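Local structure of Lmo2349 protein (Listeria monocytogenes, 4GVO) at residues 40-45 with 211-216; 158-161 with 167-170. The protein probably captures L-cystine or a related amino acid outside the cell and delivers it to an ABC transporter, as family 3 solute-binding proteins do. All coordinates share one frame; numbering follows the deposited sequence.

Contact 1. Residues 40-45 with 211-216. With NA (sodium ion), chain D.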
ATOM      1  N   LYS A  40     -14.462   1.060   8.204  1.00  9.67           N
ATOM      2  CA  LYS A  40     -15.757   1.533   8.712  0.60  9.96           C
ATOM      3  C   LYS A  40     -16.893   0.545   8.419  1.00 10.28           C
ATOM      4  O   LYS A  40     -17.784   0.347   9.222  1.00 12.13           O
ATOM      5  CB  LYS A  40     -16.078   2.934   8.173  0.60 11.94           C
ATOM      6  CG  LYS A  40     -15.153   4.029   8.702  0.60 12.73           C
ATOM      7  CD  LYS A  40     -15.557   5.417   8.218  0.60 17.16           C
ATOM      8  CE  LYS A  40     -14.792   6.523   8.926  0.60 20.29           C
ATOM      9  NZ  LYS A  40     -15.454   7.839   8.661  0.60 25.54           N
ATOM     10  N   GLU A  41     -16.859  -0.066   7.250  1.00 10.27           N
ATOM     11  CA  GLU A  41     -17.816  -1.100   6.883  1.00  9.56           C
ATOM     12  C   GLU A  41     -17.665  -2.343   7.755  1.00 10.19           C
ATOM     13  O   GLU A  41     -18.647  -2.930   8.196  1.00 12.41           O
ATOM     14  CB  GLU A  41     -17.701  -1.421   5.391  1.00 10.72           C
ATOM     15  CG  GLU A  41     -18.770  -2.351   4.877  1.00 14.99           C
ATOM     16  CD  GLU A  41     -20.173  -1.747   4.959  1.00 16.82           C
ATOM     17  OE1 GLU A  41     -20.317  -0.507   4.880  1.00 19.88           O
ATOM     18  OE2 GLU A  41     -21.124  -2.525   5.133  1.00 20.79           O
ATOM     19  N   ILE A  42     -16.422  -2.728   8.055  1.00 10.58           N
ATOM     20  CA  ILE A  42     -16.163  -3.818   8.956  1.00  9.58           C
ATOM     21  C   ILE A  42     -16.697  -3.514  10.353  1.00  9.50           C
ATOM     22  O   ILE A  42     -17.371  -4.348  10.974  1.00 11.02           O
ATOM     23  CB  ILE A  42     -14.639  -4.124   8.997  1.00  8.57           C
ATOM     24  CG1 ILE A  42     -14.244  -4.818   7.710  1.00  9.78           C
ATOM     25  CG2 ILE A  42     -14.280  -4.962  10.186  1.00 10.68           C
ATOM     26  CD1 ILE A  42     -12.752  -4.842   7.457  1.00 11.14           C
ATOM     27  N   ASP A  43     -16.450  -2.315  10.837  1.00  9.86           N
ATOM     28  CA  ASP A  43     -16.934  -1.897  12.157  1.00 10.91           C
ATOM     29  C   ASP A  43     -18.466  -2.040  12.242  1.00 11.55           C
ATOM     30  O   ASP A  43     -18.988  -2.557  13.229  1.00 11.79           O
ATOM     31  CB  ASP A  43     -16.484  -0.441  12.401  1.00 11.57           C
ATOM     32  CG  ASP A  43     -16.768   0.089  13.792  1.00 14.06           C
ATOM     33  OD1 ASP A  43     -17.176  -0.648  14.673  1.00 19.13           O
ATOM     34  OD2 ASP A  43     -16.432   1.266  14.025  1.00 20.75           O
ATOM     35  N   LYS A  44     -19.162  -1.637  11.179  1.00 11.68           N
ATOM     36  CA  LYS A  44     -20.603  -1.691  11.155  0.50 12.79           C
ATOM     37  C   LYS A  44     -21.114  -3.136  11.363  1.00 12.03           C
ATOM     38  O   LYS A  44     -22.173  -3.362  11.971  1.00 14.31           O
ATOM     39  CB  LYS A  44     -21.049  -1.037   9.841  0.50 15.54           C
ATOM     40  CG  LYS A  44     -22.491  -1.124   9.462  0.50 15.39           C
ATOM     41  CD  LYS A  44     -22.660  -0.662   8.018  0.50 15.96           C
ATOM     42  CE  LYS A  44     -22.106   0.738   7.794  0.50 18.07           C
ATOM     43  NZ  LYS A  44     -22.031   1.099   6.328  0.50 21.42           N
ATOM     44  N   ARG A  45     -20.347  -4.100  10.864  1.00 11.54           N
ATOM     45  CA  ARG A  45     -20.686  -5.479  10.908  1.00 10.58           C
ATOM     46  C   ARG A  45     -20.151  -6.234  12.107  1.00 11.26           C
ATOM     47  O   ARG A  45     -20.358  -7.460  12.229  1.00 13.19           O
ATOM     48  CB  ARG A  45     -20.255  -6.136   9.586  1.00 12.29           C
ATOM     49  CG  ARG A  45     -20.923  -5.443   8.409  1.00 15.42           C
ATOM     50  CD  ARG A  45     -20.659  -6.166   7.125  1.00 18.71           C
ATOM     51  NE  ARG A  45     -21.118  -5.363   5.979  1.00 14.96           N
ATOM     52  CZ  ARG A  45     -21.652  -5.872   4.889  1.00 16.88           C
ATOM     53  NH1 ARG A  45     -21.797  -7.191   4.769  1.00 20.34           N
ATOM     54  NH2 ARG A  45     -21.981  -5.086   3.901  1.00 16.79           N
ATOM     55  N   LYS A 211      -9.953 -13.167  13.304  1.00 10.69           N
ATOM     56  CA  LYS A 211     -11.065 -14.004  12.844  1.00 10.88           C
ATOM     57  C   LYS A 211     -12.348 -13.190  12.607  1.00 12.61           C
ATOM     58  O   LYS A 211     -13.041 -13.423  11.607  1.00 11.92           O
ATOM     59  CB  LYS A 211     -11.304 -15.122  13.837  1.00 14.15           C
ATOM     60  CG  LYS A 211     -12.317 -16.160  13.416  1.00 18.81           C
ATOM     61  CD  LYS A 211     -12.466 -17.214  14.500  1.00 24.90           C
ATOM     62  CE  LYS A 211     -13.694 -18.086  14.274  1.00 38.47           C
ATOM     63  NZ  LYS A 211     -13.861 -19.095  15.372  1.00 50.24           N
ATOM     64  N   LYS A 212     -12.640 -12.260  13.522  1.00 12.55           N
ATOM     65  CA  LYS A 212     -13.815 -11.393  13.411  1.00 11.89           C
ATOM     66  C   LYS A 212     -13.705 -10.521  12.169  1.00 11.19           C
ATOM     67  O   LYS A 212     -14.675 -10.349  11.416  1.00 10.92           O
ATOM     68  CB  LYS A 212     -14.020 -10.559  14.684  1.00 12.54           C
ATOM     69  CG  LYS A 212     -14.361 -11.390  15.928  1.00 16.93           C
ATOM     70  CD  LYS A 212     -15.804 -11.797  15.987  1.00 18.74           C
ATOM     71  CE  LYS A 212     -16.120 -12.491  17.314  1.00 23.63           C
ATOM     72  NZ  LYS A 212     -17.557 -12.832  17.393  1.00 30.79           N
ATOM     73  N   VAL A 213     -12.538  -9.949  11.957  1.00 10.39           N
ATOM     74  CA  VAL A 213     -12.307  -9.136  10.761  1.00  9.12           C
ATOM     75  C   VAL A 213     -12.562  -9.966   9.508  1.00 10.06           C
ATOM     76  O   VAL A 213     -13.178  -9.487   8.549  1.00 10.98           O
ATOM     77  CB  VAL A 213     -10.876  -8.504  10.794  1.00 10.40           C
ATOM     78  CG1 VAL A 213     -10.443  -7.916   9.431  1.00 12.31           C
ATOM     79  CG2 VAL A 213     -10.825  -7.450  11.895  1.00 11.74           C
ATOM     80  N   ASP A 214     -12.040 -11.197   9.467  1.00 11.19           N
ATOM     81  CA  ASP A 214     -12.280 -12.088   8.319  1.00 11.79           C
ATOM     82  C   ASP A 214     -13.750 -12.387   8.117  1.00 10.11           C
ATOM     83  O   ASP A 214     -14.200 -12.397   6.989  1.00 12.27           O
ATOM     84  CB  ASP A 214     -11.535 -13.432   8.473  1.00 12.01           C
ATOM     85  CG  ASP A 214     -10.059 -13.320   8.210  1.00 15.02           C
ATOM     86  OD1 ASP A 214      -9.727 -12.467   7.341  1.00 15.89           O
ATOM     87  OD2 ASP A 214      -9.272 -14.166   8.753  1.00 17.61           O
ATOM     88  N   GLU A 215     -14.504 -12.576   9.192  1.00 10.69           N
ATOM     89  CA  GLU A 215     -15.945 -12.815   9.076  1.00 11.95           C
ATOM     90  C   GLU A 215     -16.637 -11.604   8.452  1.00 11.46           C
ATOM     91  O   GLU A 215     -17.420 -11.715   7.511  1.00 12.02           O
ATOM     92  CB  GLU A 215     -16.528 -13.151  10.456  1.00 13.28           C
ATOM     93  CG  GLU A 215     -16.132 -14.513  10.954  1.00 14.87           C
ATOM     94  CD  GLU A 215     -16.390 -14.766  12.444  1.00 18.80           C
ATOM     95  OE1 GLU A 215     -16.837 -13.854  13.181  1.00 21.34           O
ATOM     96  OE2 GLU A 215     -16.122 -15.897  12.907  1.00 24.26           O
ATOM     97  N   ALA A 216     -16.294 -10.432   8.953  1.00 10.42           N
ATOM     98  CA  ALA A 216     -16.888  -9.225   8.421  1.00 10.49           C
ATOM     99  C   ALA A 216     -16.504  -8.999   6.946  1.00 10.56           C
ATOM    100  O   ALA A 216     -17.350  -8.679   6.099  1.00 10.93           O
ATOM    101  CB  ALA A 216     -16.483  -8.026   9.271  1.00 10.64           C
TER
HETATM  102 NA    NA D 702     -18.561  -2.180  15.480  1.00 14.99          NA
HETATM  103  O   HOH W   1     -20.555  -1.147  15.915  1.00 21.55           O
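Ile-42 and Ala-216 bring the two helices together: their CA atoms lie 5.5 Å apart, and no hydrogen bond passes between the segments. On one side is the last turn of helix 34-44, on the other a turn within helix 207-222. Arg-45 is the first residue to leave helical backbone angles, although its N still bonds back to Ile-42 O.

The contact is apolar, made by the side chains of Ile-42, Val-213 and Ala-216 and the CB of Arg-45. Ile-42 splits its branches over the neighbouring helix. With CG2 anti to the backbone N, that methyl reaches Ala-216 CB at 3.9 Å, while the longer arm carries CD1 to within 4.3 Å of Val-213 CG1, one turn earlier on helix 207-222. The small Ala-216 lets the backbones come this close, and its CB also lies 4.2 Å from Arg-45 CB.

Beyond that aliphatic start, the Arg-45 guanidinium turns to Glu-41. NE and NH2 both donate side-on to the one oxygen OE2, each at 3.0 Å, and that oxygen lies almost in the guanidinium plane. In the conformer given, Lys-44 NZ reaches the other oxygen, Glu-41 OE1, at 2.8 Å from the syn side but 29° out of the carboxylate plane; with a second conformer deposited, that bond is less certain. Arg-45 NH2 has a second anionic partner in Asp-223, and NH1 bonds Ser-219, tying the helix end to helix 207-222.

The CB of Asp-43 points away from helix 207-222, and the residue binds sodium through both its backbone O and OD1, the latter at 2.2 Å; Leu-46 O, Tyr-49 O and a water complete the ligands. Phe-51 of strand 49-55, together with Phe-200 of strand 191-202, packs against Ile-42, so the two helices meet beside the sheet of this lobe, with Ile-220 extending the apolar seam.

Contact 2. Residues 158-161 with 167-170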
ATOM      1  N   ASN A 158       8.258  14.019  -8.203  1.00 13.67           N
ATOM      2  CA  ASN A 158       9.126  15.109  -8.525  1.00 13.64           C
ATOM      3  C   ASN A 158      10.576  14.724  -8.799  1.00 13.45           C
ATOM      4  O   ASN A 158      11.202  15.316  -9.640  1.00 14.85           O
ATOM      5  CB  ASN A 158       8.989  16.247  -7.493  1.00 14.10           C
ATOM      6  CG  ASN A 158       7.723  17.046  -7.719  1.00 17.69           C
ATOM      7  OD1 ASN A 158       7.699  17.873  -8.626  1.00 27.77           O
ATOM      8  ND2 ASN A 158       6.674  16.795  -6.937  1.00 27.06           N
ATOM      9  N   GLN A 159      11.098  13.722  -8.101  1.00 12.92           N
ATOM     10  CA  GLN A 159      12.416  13.281  -8.404  1.00 10.51           C
ATOM     11  C   GLN A 159      12.451  12.540  -9.748  1.00 10.82           C
ATOM     12  O   GLN A 159      13.456  12.662 -10.472  1.00 11.24           O
ATOM     13  CB  GLN A 159      13.011  12.421  -7.297  1.00 11.99           C
ATOM     14  CG  GLN A 159      13.141  13.132  -5.973  1.00 12.38           C
ATOM     15  CD  GLN A 159      14.172  12.538  -5.055  1.00 11.17           C
ATOM     16  OE1 GLN A 159      15.227  12.052  -5.530  1.00 13.51           O
ATOM     17  NE2 GLN A 159      13.903  12.564  -3.736  1.00 13.49           N
ATOM     18  N   LEU A 160      11.357  11.882 -10.143  1.00 11.35           N
ATOM     19  CA  LEU A 160      11.331  11.320 -11.520  1.00 11.58           C
ATOM     20  C   LEU A 160      11.277  12.441 -12.568  1.00 12.38           C
ATOM     21  O   LEU A 160      11.956  12.399 -13.582  1.00 13.51           O
ATOM     22  CB  LEU A 160      10.125  10.412 -11.718  1.00 12.23           C
ATOM     23  CG  LEU A 160      10.180   9.075 -10.959  1.00 11.73           C
ATOM     24  CD1 LEU A 160       8.828   8.377 -11.053  1.00 13.48           C
ATOM     25  CD2 LEU A 160      11.314   8.189 -11.438  1.00 12.46           C
ATOM     26  N   LYS A 161      10.473  13.469 -12.283  1.00 12.53           N
ATOM     27  CA  LYS A 161      10.288  14.598 -13.210  0.70 16.21           C
ATOM     28  C   LYS A 161      11.621  15.226 -13.572  1.00 15.45           C
ATOM     29  O   LYS A 161      11.871  15.524 -14.729  1.00 21.07           O
ATOM     30  CB  LYS A 161       9.395  15.673 -12.566  0.70 17.20           C
ATOM     31  CG  LYS A 161       9.050  16.856 -13.460  0.70 23.08           C
ATOM     32  CD  LYS A 161       8.142  17.884 -12.754  0.70 30.01           C
ATOM     33  CE  LYS A 161       7.677  19.007 -13.688  0.70 29.87           C
ATOM     34  NZ  LYS A 161       6.254  19.483 -13.540  0.70 34.75           N
ATOM     35  N   ALA A 167      13.950   5.764 -11.695  1.00  8.66           N
ATOM     36  CA  ALA A 167      12.816   4.854 -11.540  1.00  8.49           C
ATOM     37  C   ALA A 167      12.347   4.839 -10.117  1.00  7.94           C
ATOM     38  O   ALA A 167      13.075   5.282  -9.216  1.00  9.63           O
ATOM     39  CB  ALA A 167      13.169   3.406 -11.966  1.00  9.47           C
ATOM     40  N   THR A 168      11.108   4.375  -9.956  1.00  8.02           N
ATOM     41  CA  THR A 168      10.579   3.992  -8.651  1.00  8.08           C
ATOM     42  C   THR A 168       9.985   2.579  -8.809  1.00  8.16           C
ATOM     43  O   THR A 168      10.194   1.916  -9.837  1.00  8.37           O
ATOM     44  CB  THR A 168       9.538   5.025  -8.150  1.00 10.06           C
ATOM     45  OG1 THR A 168       9.160   4.705  -6.803  1.00 10.65           O
ATOM     46  CG2 THR A 168       8.307   5.102  -9.019  1.00 12.07           C
ATOM     47  N   ILE A 169       9.240   2.135  -7.793  1.00  7.50           N
ATOM     48  CA  ILE A 169       8.506   0.874  -7.840  1.00  8.50           C
ATOM     49  C   ILE A 169       7.091   1.161  -7.372  1.00  9.38           C
ATOM     50  O   ILE A 169       6.890   1.866  -6.382  1.00 10.55           O
ATOM     51  CB  ILE A 169       9.218  -0.231  -7.053  1.00  8.29           C
ATOM     52  CG1 ILE A 169       8.578  -1.604  -7.335  1.00  9.34           C
ATOM     53  CG2 ILE A 169       9.383   0.065  -5.550  1.00 10.00           C
ATOM     54  CD1 ILE A 169       9.393  -2.746  -6.783  1.00 10.67           C
ATOM     55  N   SER A 170       6.108   0.719  -8.154  1.00  8.94           N
ATOM     56  CA  SER A 170       4.717   1.041  -7.865  1.00  8.43           C
ATOM     57  C   SER A 170       3.765   0.018  -8.452  1.00  8.59           C
ATOM     58  O   SER A 170       4.221  -1.022  -8.954  1.00  8.40           O
ATOM     59  CB  SER A 170       4.321   2.475  -8.314  1.00 11.34           C
ATOM     60  OG  SER A 170       3.117   2.891  -7.596  1.00 12.83           O
TER
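Leu-160 spans the gap from helix 156-162 to the backbone at Ala-167 and Thr-168, and its two methyls make the contacts between the segments. CB leaves the helix toward the strand. CG then lies anti to the carbonyl carbon (chi1 -71°), beyond CB on the way to the strand, and the methyls part there. CD2 comes down on the backbone of Ala-167, 3.6 Å from its N and 3.7 Å from its CA. CD1 goes to the next residue and meets Thr-168 CG2 at 3.9 Å, the two side chains crossing at about a right angle.

Ala-167 therefore takes part through its main chain: its CB points away from the helix, and the leucine CD2 packs on its N and CA. Thr-168 CB points toward the helix and divides its two branches by character. The methyl is given to Leu-160, while OG1, anti to the backbone N (chi1 -173°), hydrogen-bonds Ile-122 O, so a buried hydroxyl is satisfied beside an apolar contact. No hydrogen bond joins the two segments, and the CA atoms of Leu-160 and Ala-167 stay 6.6 Å apart, a distance bridged by the leucine side chain.

This is a short helix-to-strand connection packed back on itself, in the lobe opposite contact 1. Its strand pairs antiparallel with strand 95-104, through backbone bonds of Thr-168 with Thr-102 and of Ser-170 with Gln-100. Ala-167 makes a backbone hydrogen bond with Ile-122 of strand 120-123, and Ile-169 packs on Val-132 and Leu-133 of helix 128-139.

In the fold
From the N terminus, the chain forms strand 9-15 and then helix 34-44, the first half of contact 1. It next runs through strand 95-104 into the other lobe, where helix 156-162 turns back within a few residues to strand 168-170; contact 2 closes that short loop. The chain returns along strand 191-202 to helix 207-222 and completes contact 1, a far longer loop in which contact 2 is nested. Their centres are 36 Å apart, on opposite sides of the chain's centre. Contact 1 thus joins early and late helices of one lobe, whereas contact 2 is local to the other, as expected for a two-lobed solute-binding protein.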